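PDB 2P4S: purine nucleoside phosphorylase from Anopheles gambiae, which catalyses the phosphorolysis of inosine, guanosine and their 2'-deoxy forms to free purine base and pentose 1-phosphate, in purine salvage. Local coordinates for residues 111-117 against 193-199; 139-143 against 180-184; 149-154 against 165-171. One frame throughout, in Å; residues are numbered along the deposited sequence.

Contact 1. Residues 111-117 against 193-199; sequences KVGIICG and CTHLIAT
Gly113 and Ile115 exchange backbone hydrogen bonds with His195, Ile197 and Thr199, joining strands 112-116 and 195-204 as parallel neighbours in the mixed sheet of the nucleoside phosphorylase fold. Gly113 N bonds to His195 O, Ile197 N returns to Gly113 O at 2.8 Å, and Ile115 N continues to Ile197 O. The segment axes differ in direction by only 14°. Before the regular pairing begins, Lys111 O takes two amide hydrogens, that of Thr194 N at 2.6 Å and that of His195 N, which ties the incoming turn to the strand start.

Branched aliphatic residues suit two buried patches, one on each face. In the patch of Val112, Ile114 and Ile197, the CG1 branch of Val112 meets Ile197 CD1 at 4.0 Å; beyond them lie Ile363, Val364 and Ile367 of helix 353-370. On the other face Ile115 CG1 lies 3.8 Å from Leu196 CD1, the two chains meeting at an angle; Met188 of helix 178-191 packs on both and Val185 on Ile115. Gly113 presents bare backbone here, and the sulfur of Cys193 rests against it, SG lying 3.5 Å from Gly113 N. The far edge of strand 112-116 is bonded to Met164 and Met166 of strand 161-167.

The C-terminal ends of the two strands run toward the phosphate site, where Gly117 lies beside Arg169 and Thr199 O accepts a hydrogen bond from Arg169 NH2. Thr199 braces this exit. Its first torsion (chi1 73°) sets OG1 between its backbone N and carbonyl carbon, turned to the facing strand. There the hydroxyl does double duty: Thr199 OG1 donates to Ile115 O at 2.8 Å, in the carbonyl plane on a lone pair, and accepts from Gly117 N at 3.1 Å.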
# COMPACT_ATOMS: atom_id res chain seq x y z
N LYS A 111 -4.89 15.66 31.21
CA LYS A 111 -3.55 15.68 30.60
C LYS A 111 -3.29 14.42 29.80
O LYS A 111 -2.29 14.32 29.08
CB LYS A 111 -2.46 15.83 31.67
CG LYS A 111 -2.60 17.13 32.50
CD LYS A 111 -2.42 18.39 31.65
CE LYS A 111 -2.94 19.59 32.41
NZ LYS A 111 -2.07 19.92 33.61
N VAL A 112 -4.20 13.45 29.96
CA VAL A 112 -4.10 12.15 29.37
C VAL A 112 -5.35 11.85 28.53
O VAL A 112 -6.43 11.83 29.06
CB VAL A 112 -3.90 11.04 30.45
CG1 VAL A 112 -3.70 9.68 29.78
CG2 VAL A 112 -2.70 11.37 31.39
N GLY A 113 -5.17 11.58 27.23
CA GLY A 113 -6.22 10.97 26.38
C GLY A 113 -6.12 9.45 26.25
O GLY A 113 -5.02 8.91 26.12
N ILE A 114 -7.25 8.74 26.26
CA ILE A 114 -7.28 7.28 26.16
C ILE A 114 -8.23 6.89 25.00
O ILE A 114 -9.41 7.31 24.98
CB ILE A 114 -7.75 6.60 27.47
CG1 ILE A 114 -6.87 7.00 28.67
CG2 ILE A 114 -7.79 5.08 27.33
CD1 ILE A 114 -7.49 6.65 30.07
N ILE A 115 -7.74 6.13 24.04
CA ILE A 115 -8.63 5.53 23.01
C ILE A 115 -8.90 4.07 23.35
O ILE A 115 -7.96 3.29 23.43
CB ILE A 115 -8.06 5.70 21.59
CG1 ILE A 115 -7.59 7.14 21.40
CG2 ILE A 115 -9.15 5.34 20.53
CD1 ILE A 115 -6.96 7.45 20.02
N CYS A 116 -10.16 3.72 23.62
CA CYS A 116 -10.59 2.32 23.88
C CYS A 116 -11.02 1.53 22.61
O CYS A 116 -12.00 1.91 21.95
CB CYS A 116 -11.80 2.30 24.83
SG CYS A 116 -11.50 3.22 26.34
N GLY A 117 -10.35 0.41 22.34
CA GLY A 117 -10.59 -0.36 21.13
C GLY A 117 -11.58 -1.46 21.34
O GLY A 117 -12.38 -1.42 22.31
N CYS A 193 -4.16 17.56 26.53
CA CYS A 193 -3.54 16.23 26.75
C CYS A 193 -2.08 16.22 26.29
O CYS A 193 -1.77 16.63 25.14
CB CYS A 193 -4.30 15.10 26.06
SG CYS A 193 -5.99 14.90 26.63
N THR A 194 -1.19 15.76 27.19
CA THR A 194 0.24 15.63 26.90
C THR A 194 0.55 14.18 26.54
O THR A 194 1.56 13.87 25.92
CB THR A 194 1.16 16.06 28.13
OG1 THR A 194 0.73 15.34 29.28
CG2 THR A 194 1.12 17.57 28.45
N HIS A 195 -0.33 13.28 26.95
CA HIS A 195 -0.13 11.85 26.77
C HIS A 195 -1.28 11.26 26.01
O HIS A 195 -2.43 11.67 26.24
CB HIS A 195 0.04 11.12 28.11
CG HIS A 195 1.36 11.42 28.78
ND1 HIS A 195 1.73 12.70 29.14
CD2 HIS A 195 2.41 10.62 29.08
CE1 HIS A 195 2.94 12.66 29.68
NE2 HIS A 195 3.38 11.41 29.64
N LEU A 196 -0.96 10.34 25.09
CA LEU A 196 -1.93 9.40 24.52
C LEU A 196 -1.70 7.95 24.96
O LEU A 196 -0.60 7.41 24.78
CB LEU A 196 -1.95 9.50 22.99
CG LEU A 196 -2.97 8.57 22.28
CD1 LEU A 196 -4.47 8.97 22.58
CD2 LEU A 196 -2.64 8.46 20.76
N ILE A 197 -2.71 7.34 25.59
CA ILE A 197 -2.80 5.90 25.71
C ILE A 197 -3.75 5.29 24.63
O ILE A 197 -4.98 5.47 24.68
CB ILE A 197 -3.24 5.46 27.12
CG1 ILE A 197 -2.28 6.02 28.18
CG2 ILE A 197 -3.33 3.91 27.19
CD1 ILE A 197 -2.76 5.80 29.60
N ALA A 198 -3.17 4.57 23.66
CA ALA A 198 -3.99 3.92 22.60
C ALA A 198 -4.07 2.43 22.89
O ALA A 198 -3.03 1.78 23.11
CB ALA A 198 -3.41 4.19 21.24
N THR A 199 -5.28 1.89 22.94
CA THR A 199 -5.48 0.47 23.22
C THR A 199 -6.17 -0.15 22.01
O THR A 199 -6.95 0.52 21.32
CB THR A 199 -6.38 0.22 24.42
OG1 THR A 199 -7.73 0.53 24.06
CG2 THR A 199 -5.96 1.01 25.66

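Contact 2. Residues 139-143 against 180-184; sequences PHFPV and KCAMP
Phe141 and Pro142, in an irregular loop, lie against one turn of helix 178-191 without any hydrogen bond between the two backbones, Pro142 CA standing 7.7 Å from Lys180 CA and Phe141 CA 8.4 Å from Pro184 CA. The helix is kinked at Pro184, whose ring nitrogen carries no hydrogen to give to the preceding turn.

Met183 is the centre of the packing. Its CG leaves anti to the backbone N (chi1 167°), and bends at the next two torsions fold the thioether back, bringing the terminal CE over one face of the Phe141 ring. SD approaches Phe141 CE1 to 3.8 Å, and its line to the ring centroid lies 44° off the normal, so the Met-aromatic contact is oblique. A flexible methionine with a polarisable sulfur suits this place beside the phenyl; how closely its methyl also approaches Pro142 is doubtful. At the far end of the phenyl, Phe141 CZ meets Pro184 CG at 3.9 Å, an apolar contact between flat ring and proline ring that joins loop to helix. Pro142 also packs on Lys180: the straight lysine chain runs antiparallel along the proline ring, with Lys180 CG 3.7 Å from Pro142 CG and Lys180 CE 3.8 Å from the same Pro142 CG. A long aliphatic stem thus covers apolar surface at a partly exposed border.

Outside the pair, Tyr135 meets the Phe141 ring, while His140 holds the loop to the N-terminal region through Glu97 and Tyr90. Pro184 also packs on Phe170 of the phosphate-binding site. The arrangement is a Met-aromatic contact on a proline-kinked helix, joining the long connection between strands 130-134 and 152-158 to helix 178-191 next to that site.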
# COMPACT_ATOMS: atom_id res chain seq x y z
N PRO A 139 -19.70 18.61 17.25
CA PRO A 139 -19.52 19.16 15.91
C PRO A 139 -18.39 18.48 15.14
O PRO A 139 -17.29 18.31 15.67
CB PRO A 139 -19.19 20.64 16.16
CG PRO A 139 -19.20 20.84 17.63
CD PRO A 139 -19.81 19.66 18.27
N HIS A 140 -18.71 18.07 13.91
CA HIS A 140 -17.74 17.48 12.94
C HIS A 140 -17.22 16.11 13.31
O HIS A 140 -16.24 15.66 12.73
CB HIS A 140 -16.53 18.42 12.71
CG HIS A 140 -16.92 19.80 12.33
ND1 HIS A 140 -17.53 20.08 11.13
CD2 HIS A 140 -16.81 20.98 12.99
CE1 HIS A 140 -17.78 21.38 11.06
NE2 HIS A 140 -17.34 21.95 12.17
N PHE A 141 -17.83 15.46 14.28
CA PHE A 141 -17.32 14.19 14.74
C PHE A 141 -17.85 13.00 13.90
O PHE A 141 -19.05 12.92 13.60
CB PHE A 141 -17.65 13.99 16.20
CG PHE A 141 -16.43 13.76 17.05
CD1 PHE A 141 -15.47 14.75 17.17
CD2 PHE A 141 -16.25 12.59 17.75
CE1 PHE A 141 -14.34 14.57 17.98
CE2 PHE A 141 -15.09 12.38 18.56
CZ PHE A 141 -14.15 13.39 18.67
N PRO A 142 -16.95 12.05 13.56
CA PRO A 142 -17.39 10.79 12.99
C PRO A 142 -18.15 10.00 14.04
O PRO A 142 -18.11 10.33 15.23
CB PRO A 142 -16.07 10.06 12.65
CG PRO A 142 -14.99 11.07 12.71
CD PRO A 142 -15.47 12.13 13.68
N VAL A 143 -18.86 9.00 13.60
CA VAL A 143 -19.54 8.11 14.52
C VAL A 143 -18.94 6.70 14.42
O VAL A 143 -18.46 6.29 13.35
CB VAL A 143 -21.07 8.10 14.28
CG1 VAL A 143 -21.68 9.57 14.49
CG2 VAL A 143 -21.42 7.54 12.91
N LYS A 180 -9.09 11.53 9.37
CA LYS A 180 -10.36 11.55 10.07
C LYS A 180 -10.39 10.57 11.27
O LYS A 180 -10.95 10.91 12.32
CB LYS A 180 -11.52 11.30 9.08
CG LYS A 180 -12.93 11.35 9.69
CD LYS A 180 -13.87 11.81 8.58
CE LYS A 180 -15.32 11.92 9.03
NZ LYS A 180 -16.25 12.21 7.85
N CYS A 181 -9.82 9.36 11.12
CA CYS A 181 -9.72 8.41 12.29
C CYS A 181 -8.87 9.01 13.41
O CYS A 181 -9.13 8.79 14.58
CB CYS A 181 -9.09 7.06 11.88
SG CYS A 181 -10.06 6.12 10.64
N ALA A 182 -7.86 9.78 13.02
CA ALA A 182 -6.82 10.29 13.94
C ALA A 182 -7.21 11.65 14.49
O ALA A 182 -6.70 12.06 15.52
CB ALA A 182 -5.48 10.36 13.21
N MET A 183 -8.16 12.33 13.83
CA MET A 183 -8.64 13.67 14.25
C MET A 183 -8.88 13.90 15.80
O MET A 183 -8.56 14.96 16.34
CB MET A 183 -9.85 14.10 13.40
CG MET A 183 -10.61 15.34 13.95
SD MET A 183 -11.95 14.96 15.10
CE MET A 183 -12.86 13.71 14.22
N PRO A 184 -9.50 12.94 16.50
CA PRO A 184 -9.67 13.11 17.95
C PRO A 184 -8.39 13.26 18.76
O PRO A 184 -8.40 13.87 19.86
CB PRO A 184 -10.40 11.84 18.35
CG PRO A 184 -11.15 11.44 17.05
CD PRO A 184 -10.17 11.71 16.01

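Contact 3. Residues 149-154 against 165-171; sequences HVGRLV and CMQGRFH. With PO4 (phosphate ion), chain D.
Gly151 and Arg152 both give their amide hydrogens to Gln167 O, from Gly151 N at 2.8 Å and Arg152 N at 3.2 Å, forming a G1 beta bulge where the hairpin of strands 152-158 and 161-167 opens into its binding loops. Gly151 suits the bulge through its positive phi (90°). Beyond it the antiparallel pairing is regular: Gln167 N bonds to Arg152 O, and Val154 and Cys165 exchange both their amide bonds.

Among apolar contacts, Leu153 CD1 touches Met166 CG at 3.9 Å on the side toward helix 178-191, and on the other face Val154 CB lies 4.4 Å from Cys165 CB. Val150 CB there makes van der Waals contact with the polar amide of Gln167, whose chain runs alongside that of Arg152; Arg152 NE is paired with Asp134.

Aromatic and ionic contacts gather at the open end. The edge of the His171 ring points at a face of His149, offset, with planes at 77°. Arg169 NH1 donates to phosphate O2 at 2.9 Å, and His149 NE2 reaches the same O2 by a weak bond of 3.3 Å, although the placing of that oxygen is less certain. Glu309 holds Arg169 NE by a salt bridge. Ser118 N, Ala201 N and Ser305 OG also bond the phosphate. This chemistry places the anion, the co-substrate of phosphorolysis, next to the nucleoside-analogue pocket, whose inhibitor His171 touches.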
# COMPACT_ATOMS: atom_id res chain seq x y z
N HIS A 149 -18.25 -0.70 19.89
CA HIS A 149 -17.76 0.69 20.01
C HIS A 149 -18.96 1.60 20.36
O HIS A 149 -19.74 1.97 19.50
CB HIS A 149 -17.01 1.11 18.75
CG HIS A 149 -15.70 0.39 18.56
ND1 HIS A 149 -15.62 -0.98 18.38
CD2 HIS A 149 -14.43 0.84 18.60
CE1 HIS A 149 -14.35 -1.34 18.33
NE2 HIS A 149 -13.61 -0.26 18.44
N VAL A 150 -19.11 1.92 21.65
CA VAL A 150 -20.27 2.72 22.11
C VAL A 150 -20.40 4.08 21.42
O VAL A 150 -21.51 4.46 21.02
CB VAL A 150 -20.35 2.88 23.66
CG1 VAL A 150 -21.55 3.76 24.05
CG2 VAL A 150 -20.49 1.50 24.32
N GLY A 151 -19.29 4.81 21.26
CA GLY A 151 -19.33 6.09 20.58
C GLY A 151 -19.59 7.29 21.49
O GLY A 151 -20.49 8.10 21.20
N ARG A 152 -18.84 7.40 22.59
CA ARG A 152 -18.93 8.57 23.51
C ARG A 152 -17.55 9.06 23.92
O ARG A 152 -16.65 8.25 24.13
CB ARG A 152 -19.65 8.20 24.81
CG ARG A 152 -21.07 7.84 24.64
CD ARG A 152 -21.63 7.35 25.97
NE ARG A 152 -22.99 6.84 25.76
CZ ARG A 152 -23.53 5.83 26.45
NH1 ARG A 152 -22.84 5.21 27.41
NH2 ARG A 152 -24.76 5.44 26.16
N LEU A 153 -17.38 10.38 24.00
CA LEU A 153 -16.24 11.01 24.60
C LEU A 153 -16.54 11.26 26.11
O LEU A 153 -17.53 11.93 26.46
CB LEU A 153 -15.94 12.30 23.85
CG LEU A 153 -14.59 12.97 24.07
CD1 LEU A 153 -13.44 11.93 23.88
CD2 LEU A 153 -14.44 14.11 23.11
N VAL A 154 -15.75 10.65 26.98
CA VAL A 154 -16.02 10.67 28.41
C VAL A 154 -14.88 11.41 29.12
O VAL A 154 -13.70 11.02 29.03
CB VAL A 154 -16.22 9.25 29.01
CG1 VAL A 154 -16.82 9.32 30.36
CG2 VAL A 154 -17.16 8.46 28.17
N CYS A 165 -11.54 10.15 27.54
CA CYS A 165 -11.61 8.80 27.10
C CYS A 165 -12.54 8.59 25.87
O CYS A 165 -13.75 8.92 25.91
CB CYS A 165 -12.01 7.99 28.32
SG CYS A 165 -11.99 6.30 27.99
N MET A 166 -11.95 8.15 24.75
CA MET A 166 -12.72 7.70 23.59
C MET A 166 -13.26 6.32 23.81
O MET A 166 -12.54 5.32 23.69
CB MET A 166 -11.91 7.73 22.32
CG MET A 166 -11.87 9.07 21.66
SD MET A 166 -10.82 9.01 20.19
CE MET A 166 -11.86 8.23 18.94
N GLN A 167 -14.53 6.26 24.17
CA GLN A 167 -15.19 4.98 24.33
C GLN A 167 -15.71 4.52 22.98
O GLN A 167 -16.85 4.84 22.58
CB GLN A 167 -16.32 5.09 25.34
CG GLN A 167 -16.86 3.73 25.73
CD GLN A 167 -18.04 3.85 26.68
OE1 GLN A 167 -18.67 4.90 26.76
NE2 GLN A 167 -18.35 2.77 27.38
N GLY A 168 -14.88 3.73 22.29
CA GLY A 168 -15.10 3.41 20.88
C GLY A 168 -14.26 4.28 19.98
O GLY A 168 -14.01 5.44 20.30
N ARG A 169 -13.83 3.73 18.85
CA ARG A 169 -13.02 4.50 17.90
C ARG A 169 -13.53 4.34 16.45
O ARG A 169 -14.59 3.74 16.22
CB ARG A 169 -11.52 4.14 18.02
CG ARG A 169 -11.18 2.70 17.62
CD ARG A 169 -9.86 2.55 16.82
NE ARG A 169 -8.65 2.89 17.57
CZ ARG A 169 -8.18 2.20 18.60
NH1 ARG A 169 -8.79 1.08 19.00
NH2 ARG A 169 -7.07 2.61 19.22
N PHE A 170 -12.75 4.90 15.51
CA PHE A 170 -13.03 4.98 14.06
C PHE A 170 -11.95 4.21 13.29
O PHE A 170 -10.75 4.35 13.59
CB PHE A 170 -13.02 6.45 13.56
CG PHE A 170 -13.78 7.38 14.46
CD1 PHE A 170 -15.10 7.06 14.85
CD2 PHE A 170 -13.18 8.52 15.00
CE1 PHE A 170 -15.80 7.90 15.72
CE2 PHE A 170 -13.92 9.36 15.88
CZ PHE A 170 -15.20 9.05 16.23
N HIS A 171 -12.38 3.45 12.29
CA HIS A 171 -11.47 2.58 11.56
C HIS A 171 -11.56 2.90 10.10
O HIS A 171 -12.63 3.28 9.61
CB HIS A 171 -11.83 1.11 11.75
CG HIS A 171 -12.15 0.74 13.17
ND1 HIS A 171 -11.25 0.10 13.99
CD2 HIS A 171 -13.30 0.86 13.90
CE1 HIS A 171 -11.80 -0.15 15.17
NE2 HIS A 171 -13.05 0.30 15.14
P PO4 D . -9.71 -2.14 17.46
O1 PO4 D . -9.47 -2.66 18.84
O2 PO4 D . -10.44 -0.80 17.57
O3 PO4 D . -8.46 -1.89 16.70
O4 PO4 D . -10.52 -3.16 16.72

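Overall arrangement
Contacts 1 and 3 are buried parts of one sheet, in which strands 112-116 and 161-167 lie side by side as neighbours. Contact 2 lies farther out and is only partly buried: its centre is about 15 Å from the centre of the chain, against about 7 Å for contact 1 and 11 Å for contact 3. Its helix 178-191 packs on the sheet, with Pro184 CB 3.4 Å from Met166 SD. The chemistry follows the place: parallel backbone bonding and aliphatic patches in contact 1, ring and thioether packing without hydrogen bonds in contact 2, and in contact 3 a hairpin that passes into a polar anion site, toward which the ends of contact 1 also point.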